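PDB 2X3H: K5 lyase, which cleaves the K5 capsular polysaccharide, a heparosan-type glycosaminoglycan, by a lyase mechanism and probably serves the phage as a tail spike. Local coordinates for residues N361-V366 / R384-V389; A353-T358 / G374-E379; H319-E324 / N331-S336. One frame throughout, in Å; residues are numbered along the deposited sequence.

Contact 1. Residues N361-V366 / R384-V389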
# COMPACT_ATOMS: atom_id res chain seq x y z
N ASN A 361 -10.10 2.04 -18.14
CA ASN A 361 -9.99 2.97 -17.03
C ASN A 361 -9.38 2.36 -15.78
O ASN A 361 -9.67 2.81 -14.66
CB ASN A 361 -11.35 3.63 -16.75
CG ASN A 361 -11.78 4.60 -17.86
OD1 ASN A 361 -11.27 5.72 -17.95
ND2 ASN A 361 -12.71 4.15 -18.71
N ASN A 362 -8.53 1.35 -15.97
CA ASN A 362 -7.82 0.72 -14.85
C ASN A 362 -6.45 1.33 -14.63
O ASN A 362 -5.91 1.99 -15.52
CB ASN A 362 -7.67 -0.78 -15.10
CG ASN A 362 -9.00 -1.48 -15.27
OD1 ASN A 362 -9.74 -1.67 -14.28
ND2 ASN A 362 -9.32 -1.89 -16.49
N TYR A 363 -5.90 1.12 -13.44
CA TYR A 363 -4.55 1.58 -13.10
C TYR A 363 -3.75 0.37 -12.61
O TYR A 363 -4.29 -0.43 -11.85
CB TYR A 363 -4.60 2.62 -11.97
CG TYR A 363 -3.24 2.97 -11.41
CD1 TYR A 363 -2.49 3.99 -11.98
CD2 TYR A 363 -2.72 2.31 -10.31
CE1 TYR A 363 -1.22 4.32 -11.48
CE2 TYR A 363 -1.47 2.65 -9.78
CZ TYR A 363 -0.72 3.65 -10.38
OH TYR A 363 0.52 3.95 -9.87
N ALA A 364 -2.48 0.26 -13.00
CA ALA A 364 -1.61 -0.77 -12.40
C ALA A 364 -0.24 -0.20 -12.15
O ALA A 364 0.32 0.46 -13.02
CB ALA A 364 -1.51 -2.00 -13.32
N SER A 365 0.33 -0.46 -10.97
CA SER A 365 1.74 -0.13 -10.73
C SER A 365 2.51 -1.43 -10.53
O SER A 365 2.13 -2.26 -9.71
CB SER A 365 1.90 0.82 -9.53
OG SER A 365 1.34 0.28 -8.35
N VAL A 366 3.57 -1.59 -11.31
CA VAL A 366 4.18 -2.91 -11.47
C VAL A 366 5.71 -2.89 -11.45
O VAL A 366 6.34 -1.89 -11.81
CB VAL A 366 3.71 -3.57 -12.78
CG1 VAL A 366 2.17 -3.69 -12.78
CG2 VAL A 366 4.19 -2.79 -13.98
N ARG A 384 -7.96 3.47 -22.03
CA ARG A 384 -7.78 4.33 -20.84
C ARG A 384 -7.16 3.60 -19.65
O ARG A 384 -7.41 3.96 -18.50
CB ARG A 384 -9.11 5.01 -20.46
CG ARG A 384 -9.63 5.99 -21.51
CD ARG A 384 -10.76 6.84 -20.92
NE ARG A 384 -10.14 7.91 -20.14
CZ ARG A 384 -10.72 8.72 -19.29
NH1 ARG A 384 -12.01 8.58 -18.98
NH2 ARG A 384 -9.99 9.67 -18.72
N ASN A 385 -6.34 2.58 -19.91
CA ASN A 385 -5.58 1.92 -18.84
C ASN A 385 -4.19 2.55 -18.69
O ASN A 385 -3.50 2.74 -19.68
CB ASN A 385 -5.45 0.42 -19.12
CG ASN A 385 -6.80 -0.23 -19.37
OD1 ASN A 385 -7.12 -0.62 -20.51
ND2 ASN A 385 -7.61 -0.34 -18.32
N PHE A 386 -3.82 2.89 -17.45
CA PHE A 386 -2.55 3.55 -17.15
C PHE A 386 -1.68 2.62 -16.34
O PHE A 386 -2.10 2.16 -15.26
CB PHE A 386 -2.82 4.86 -16.39
CG PHE A 386 -1.59 5.57 -15.91
CD1 PHE A 386 -0.45 5.66 -16.71
CD2 PHE A 386 -1.59 6.19 -14.66
CE1 PHE A 386 0.68 6.34 -16.25
CE2 PHE A 386 -0.46 6.87 -14.21
CZ PHE A 386 0.67 6.94 -15.01
N VAL A 387 -0.50 2.30 -16.87
CA VAL A 387 0.43 1.40 -16.19
C VAL A 387 1.68 2.20 -15.82
O VAL A 387 2.30 2.83 -16.68
CB VAL A 387 0.84 0.19 -17.06
CG1 VAL A 387 1.97 -0.59 -16.40
CG2 VAL A 387 -0.35 -0.72 -17.31
N GLU A 388 2.03 2.18 -14.53
CA GLU A 388 3.31 2.72 -14.08
C GLU A 388 4.25 1.58 -13.78
O GLU A 388 4.04 0.83 -12.84
CB GLU A 388 3.14 3.59 -12.84
CG GLU A 388 2.40 4.87 -13.10
CD GLU A 388 2.67 5.88 -12.02
OE1 GLU A 388 2.07 5.77 -10.93
OE2 GLU A 388 3.52 6.77 -12.26
N VAL A 389 5.29 1.45 -14.61
CA VAL A 389 6.36 0.50 -14.40
C VAL A 389 7.32 1.17 -13.41
O VAL A 389 8.16 1.98 -13.81
CB VAL A 389 7.05 0.14 -15.73
CG1 VAL A 389 8.21 -0.82 -15.52
CG2 VAL A 389 6.03 -0.46 -16.70

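Contact 2. Residues A353-T358 / G374-E379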
# COMPACT_ATOMS: atom_id res chain seq x y z
N ALA A 353 0.86 -7.46 -16.20
CA ALA A 353 -0.50 -6.93 -16.17
C ALA A 353 -1.13 -7.15 -17.55
O ALA A 353 -0.56 -6.74 -18.56
CB ALA A 353 -0.48 -5.43 -15.83
N ARG A 354 -2.29 -7.79 -17.56
CA ARG A 354 -3.00 -8.10 -18.80
C ARG A 354 -4.38 -7.48 -18.77
O ARG A 354 -5.15 -7.75 -17.85
CB ARG A 354 -3.11 -9.63 -18.98
CG ARG A 354 -3.88 -10.04 -20.22
CD ARG A 354 -3.83 -11.56 -20.42
NE ARG A 354 -4.54 -11.99 -21.62
CZ ARG A 354 -4.53 -13.24 -22.09
NH1 ARG A 354 -3.81 -14.18 -21.48
NH2 ARG A 354 -5.23 -13.53 -23.18
N PHE A 355 -4.67 -6.64 -19.76
CA PHE A 355 -5.93 -5.92 -19.83
C PHE A 355 -6.77 -6.59 -20.89
O PHE A 355 -6.54 -6.44 -22.09
CB PHE A 355 -5.67 -4.43 -20.10
CG PHE A 355 -4.85 -3.78 -19.01
CD1 PHE A 355 -3.46 -3.82 -19.07
CD2 PHE A 355 -5.44 -3.19 -17.91
CE1 PHE A 355 -2.69 -3.25 -18.04
CE2 PHE A 355 -4.69 -2.62 -16.89
CZ PHE A 355 -3.31 -2.65 -16.96
N ILE A 356 -7.73 -7.37 -20.41
CA ILE A 356 -8.48 -8.31 -21.24
C ILE A 356 -9.68 -7.66 -21.89
O ILE A 356 -10.44 -6.95 -21.25
CB ILE A 356 -9.01 -9.48 -20.39
CG1 ILE A 356 -7.85 -10.25 -19.74
CG2 ILE A 356 -9.92 -10.39 -21.21
CD1 ILE A 356 -8.30 -11.29 -18.73
N GLY A 357 -9.87 -7.95 -23.17
CA GLY A 357 -11.10 -7.54 -23.85
C GLY A 357 -11.33 -6.04 -23.83
O GLY A 357 -10.50 -5.29 -24.33
N THR A 358 -12.45 -5.62 -23.24
CA THR A 358 -12.79 -4.19 -23.20
C THR A 358 -12.34 -3.51 -21.90
O THR A 358 -12.80 -2.40 -21.59
CB THR A 358 -14.30 -3.95 -23.38
OG1 THR A 358 -15.02 -4.67 -22.38
CG2 THR A 358 -14.75 -4.41 -24.75
N GLY A 374 8.12 -10.26 -22.14
CA GLY A 374 6.76 -9.75 -22.01
C GLY A 374 6.57 -9.01 -20.69
O GLY A 374 7.03 -9.48 -19.64
N VAL A 375 5.90 -7.87 -20.75
CA VAL A 375 5.58 -7.11 -19.53
C VAL A 375 4.09 -6.73 -19.50
O VAL A 375 3.35 -7.21 -18.65
CB VAL A 375 6.46 -5.84 -19.37
CG1 VAL A 375 6.09 -5.11 -18.09
CG2 VAL A 375 7.96 -6.19 -19.36
N ILE A 376 3.64 -5.90 -20.45
CA ILE A 376 2.23 -5.47 -20.47
C ILE A 376 1.51 -6.00 -21.70
O ILE A 376 2.08 -6.00 -22.80
CB ILE A 376 2.14 -3.92 -20.47
CG1 ILE A 376 2.83 -3.34 -19.24
CG2 ILE A 376 0.69 -3.45 -20.48
CD1 ILE A 376 3.24 -1.88 -19.40
N THR A 377 0.26 -6.45 -21.52
CA THR A 377 -0.60 -6.79 -22.67
C THR A 377 -1.88 -5.96 -22.62
O THR A 377 -2.64 -6.06 -21.65
CB THR A 377 -0.97 -8.29 -22.70
OG1 THR A 377 0.21 -9.08 -22.90
CG2 THR A 377 -1.98 -8.55 -23.81
N PHE A 378 -2.09 -5.14 -23.65
CA PHE A 378 -3.32 -4.39 -23.84
C PHE A 378 -4.06 -5.09 -24.98
O PHE A 378 -3.59 -5.05 -26.12
CB PHE A 378 -3.04 -2.95 -24.29
CG PHE A 378 -2.36 -2.08 -23.26
CD1 PHE A 378 -2.94 -1.86 -22.02
CD2 PHE A 378 -1.18 -1.45 -23.57
CE1 PHE A 378 -2.34 -1.04 -21.08
CE2 PHE A 378 -0.56 -0.61 -22.64
CZ PHE A 378 -1.14 -0.41 -21.39
N GLU A 379 -5.19 -5.72 -24.69
CA GLU A 379 -5.92 -6.40 -25.76
C GLU A 379 -6.66 -5.37 -26.62
O GLU A 379 -6.82 -4.21 -26.23
CB GLU A 379 -6.84 -7.51 -25.21
CG GLU A 379 -6.04 -8.56 -24.46
CD GLU A 379 -6.78 -9.87 -24.18
OE1 GLU A 379 -8.01 -9.96 -24.39
OE2 GLU A 379 -6.08 -10.80 -23.70

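Contact 3. Residues H319-E324 / N331-S336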
# COMPACT_ATOMS: atom_id res chain seq x y z
N HIS A 319 1.39 -14.96 -15.50
CA HIS A 319 0.75 -13.64 -15.34
C HIS A 319 0.86 -13.11 -13.91
O HIS A 319 0.82 -13.89 -12.95
CB HIS A 319 -0.74 -13.69 -15.68
CG HIS A 319 -1.05 -14.08 -17.09
ND1 HIS A 319 -1.03 -15.39 -17.53
CD2 HIS A 319 -1.42 -13.33 -18.16
CE1 HIS A 319 -1.39 -15.43 -18.80
NE2 HIS A 319 -1.62 -14.19 -19.21
N GLY A 320 0.93 -11.79 -13.77
CA GLY A 320 0.86 -11.14 -12.47
C GLY A 320 -0.61 -10.96 -12.13
O GLY A 320 -1.19 -11.78 -11.39
N VAL A 321 -1.21 -9.92 -12.70
CA VAL A 321 -2.65 -9.64 -12.51
C VAL A 321 -3.33 -9.51 -13.88
O VAL A 321 -2.79 -8.91 -14.80
CB VAL A 321 -2.87 -8.32 -11.70
CG1 VAL A 321 -4.36 -8.06 -11.50
CG2 VAL A 321 -2.14 -8.38 -10.36
N THR A 322 -4.52 -10.10 -14.01
CA THR A 322 -5.33 -9.88 -15.19
C THR A 322 -6.58 -9.11 -14.77
O THR A 322 -7.04 -9.22 -13.63
CB THR A 322 -5.74 -11.21 -15.89
OG1 THR A 322 -6.82 -11.82 -15.17
CG2 THR A 322 -4.54 -12.16 -15.98
N VAL A 323 -7.09 -8.29 -15.68
CA VAL A 323 -8.30 -7.54 -15.37
C VAL A 323 -9.13 -7.39 -16.63
O VAL A 323 -8.59 -7.08 -17.71
CB VAL A 323 -7.99 -6.16 -14.74
CG1 VAL A 323 -7.08 -5.34 -15.67
CG2 VAL A 323 -9.27 -5.39 -14.41
N GLU A 324 -10.44 -7.62 -16.50
CA GLU A 324 -11.35 -7.51 -17.65
C GLU A 324 -12.32 -6.33 -17.52
O GLU A 324 -12.91 -5.87 -18.52
CB GLU A 324 -12.14 -8.81 -17.79
CG GLU A 324 -12.87 -8.92 -19.11
CD GLU A 324 -13.28 -10.36 -19.42
OE1 GLU A 324 -13.06 -11.24 -18.55
OE2 GLU A 324 -13.80 -10.59 -20.54
N ASN A 331 -2.30 -2.06 -7.28
CA ASN A 331 -1.11 -1.38 -6.78
C ASN A 331 -0.03 -2.35 -6.32
O ASN A 331 -0.30 -3.31 -5.61
CB ASN A 331 -1.48 -0.39 -5.66
CG ASN A 331 -0.41 0.70 -5.44
OD1 ASN A 331 0.17 0.80 -4.37
ND2 ASN A 331 -0.14 1.50 -6.47
N ASN A 332 1.20 -2.10 -6.75
CA ASN A 332 2.39 -2.82 -6.28
C ASN A 332 2.36 -4.32 -6.58
O ASN A 332 2.29 -5.14 -5.66
CB ASN A 332 2.60 -2.60 -4.78
CG ASN A 332 2.97 -1.18 -4.45
OD1 ASN A 332 2.83 -0.76 -3.30
ND2 ASN A 332 3.43 -0.43 -5.44
N VAL A 333 2.43 -4.66 -7.87
CA VAL A 333 2.61 -6.04 -8.30
C VAL A 333 4.11 -6.29 -8.50
O VAL A 333 4.71 -5.74 -9.42
CB VAL A 333 1.88 -6.34 -9.62
CG1 VAL A 333 2.00 -7.82 -9.97
CG2 VAL A 333 0.41 -5.93 -9.51
N LEU A 334 4.70 -7.09 -7.63
CA LEU A 334 6.11 -7.44 -7.74
C LEU A 334 6.18 -8.87 -8.27
O LEU A 334 5.74 -9.81 -7.61
CB LEU A 334 6.78 -7.32 -6.37
CG LEU A 334 8.24 -7.77 -6.21
CD1 LEU A 334 9.10 -7.57 -7.43
CD2 LEU A 334 8.89 -7.20 -4.93
N MET A 335 6.69 -9.03 -9.49
CA MET A 335 6.74 -10.35 -10.11
C MET A 335 8.17 -10.72 -10.50
O MET A 335 8.93 -9.90 -11.02
CB MET A 335 5.81 -10.38 -11.33
CG MET A 335 5.79 -11.70 -12.11
SD MET A 335 4.39 -11.65 -13.24
CE MET A 335 4.93 -12.68 -14.60
N SER A 336 8.55 -11.97 -10.23
CA SER A 336 9.88 -12.41 -10.59
C SER A 336 9.87 -13.89 -10.93
O SER A 336 8.84 -14.54 -10.84
CB SER A 336 10.87 -12.12 -9.46
OG SER A 336 10.63 -12.95 -8.34

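Contact 1. Residues N361-V366 / R384-V389
Tyr363 and Glu388 meet on the same face of two parallel strands. The phenol OH gives its proton to Glu388 OE1 at 2.6 Å, on the anti lone pair of that oxygen. The carboxylate lies at the ring edge, with its plane turned 61° from the ring. Phe386 runs alongside the tyrosine and points the same way. Its CD2 reaches the tyrosine edge, 3.6 Å from CD1. Both aromatic side chains have CG anti to the backbone N (chi1 171° and 174°), which keeps them side by side. These strands are successive rungs of a right-handed parallel beta-helix, paired in exact register. Phe386 N binds Asn362 O at 3.0 Å, and Glu388 N binds Ala364 O at 2.9 Å. Ala364 N and Val366 N return bonds to Phe386 O and Glu388 O. The other face is buried and apolar. There Val366 CG2 touches Val387 CG1 and Val389 CG2, both at 4.0 Å, and strands 349-355 and 376-378 cover the valines. Glu388 is the partly exposed residue of the contact; the rest are buried. The Tyr363 face looks outward to a second subunit, whose Phe367 meets the Tyr363 ring edge-to-face.

Contact 2. Residues A353-T358 / G374-E379
Arg354 and Glu379 join neighbouring rungs of the parallel beta-helix, where strand 353-355 runs beside strand 376-378. Three backbone bonds tie the rungs. Thr377 N donates to Ala353 O at 3.1 Å, Phe355 N to Thr377 O at 2.8 Å, and Glu379 N to Phe355 O at 3.0 Å.

Arg354 stands on the face that also carries Thr377, and Glu379, just past the strand end, reaches it. The arginine chain is stretched to full length from a chi1 of 178°, and this carries the guanidinium out to the carboxylate. It approaches side-on. NE and NH2 both bind the single oxygen Glu379 OE2, at 2.8 and 2.9 Å, and that oxygen lies in the guanidinium plane. The carboxylate plane is turned 52° from it. Arg354 NH1 also bonds to His319 NE2, so the guanidinium is held from two directions.

Apolar contacts fill the opposite, buried face. The Phe355 and Phe378 rings run side by side, their planes 30° apart but slid so that they barely overlap. Phe355 CD1 touches Phe378 CD1 at 3.6 Å. Ile376 CG2 lies over one face of the Phe378 ring, toward its rim, and also nears the Phe355 edge. Val323 of the neighbouring strand 321-323 and Val387 of strand 386-389, on another wall, also pack on Phe355.

Past the strand end, Glu379 holds the backbone as well: Gly357 N donates to OE1 at 3.0 Å, from above the carboxylate plane.

Contact 3. Residues H319-E324 / N331-S336
This is an apolar contact across the interior of the beta-helix, between two walls of the coil. Segment 319-324 turns a corner at Gly320, and strand 331-336 faces it from another wall. The two do not pair as neighbours in a sheet. Side chains bridge the gap, one of them onto bare backbone, and the buried area is small at 176 Å².

Two valines make the central touch. Val321 CG2 meets Val333 CG2 at 3.6 Å, and the two side chains cross at a slant. Val333 CG1 is also near Val321 CG2, at 4.2 Å. In both residues CG2 sits beside the backbone N, while CG1 is anti to it (chi1 -179° and -175°). This brings the two CG2 methyls together across the core.

Met335 makes the second touch. A chi1 of 178° swings its chain away from its own N, and the extended chain carries SD to the corner. SD rests against Gly320, 3.5 Å from N and 3.6 Å from CA. CE lies near the carbonyl carbon of His319, at 4.2 Å. The glycine has no side chain, and the sulfur lies directly against its backbone.

The His319 side chain starts away from this core. Its ND1 bonds to Tyr290 O. Ile352 of strand 349-355 packs against both Val333 and Met335, and Val308 of strand 302-309 touches Met335 from the preceding rung.

Overall arrangement
The three contacts lie close together in the parallel beta-helix, with centres 10 to 11 Å apart. Contact 3 comes first along the chain. Contacts 1 and 2 follow with alternating segments, as coiling demands. Contacts 1 and 2 each join successive rungs within a wall, whereas contact 3 spans the interior. Strands 329-336 and 363-369 pair, linking contacts 3 and 1. Strands 321-323 and 349-355 pair, linking contacts 3 and 2. Contacts 1 and 2 meet inside, where Val387 packs on Ile376. Contacts 1 and 2 run along the helix axis and contact 3 across it, in a trimer consistent with a viral tail spike.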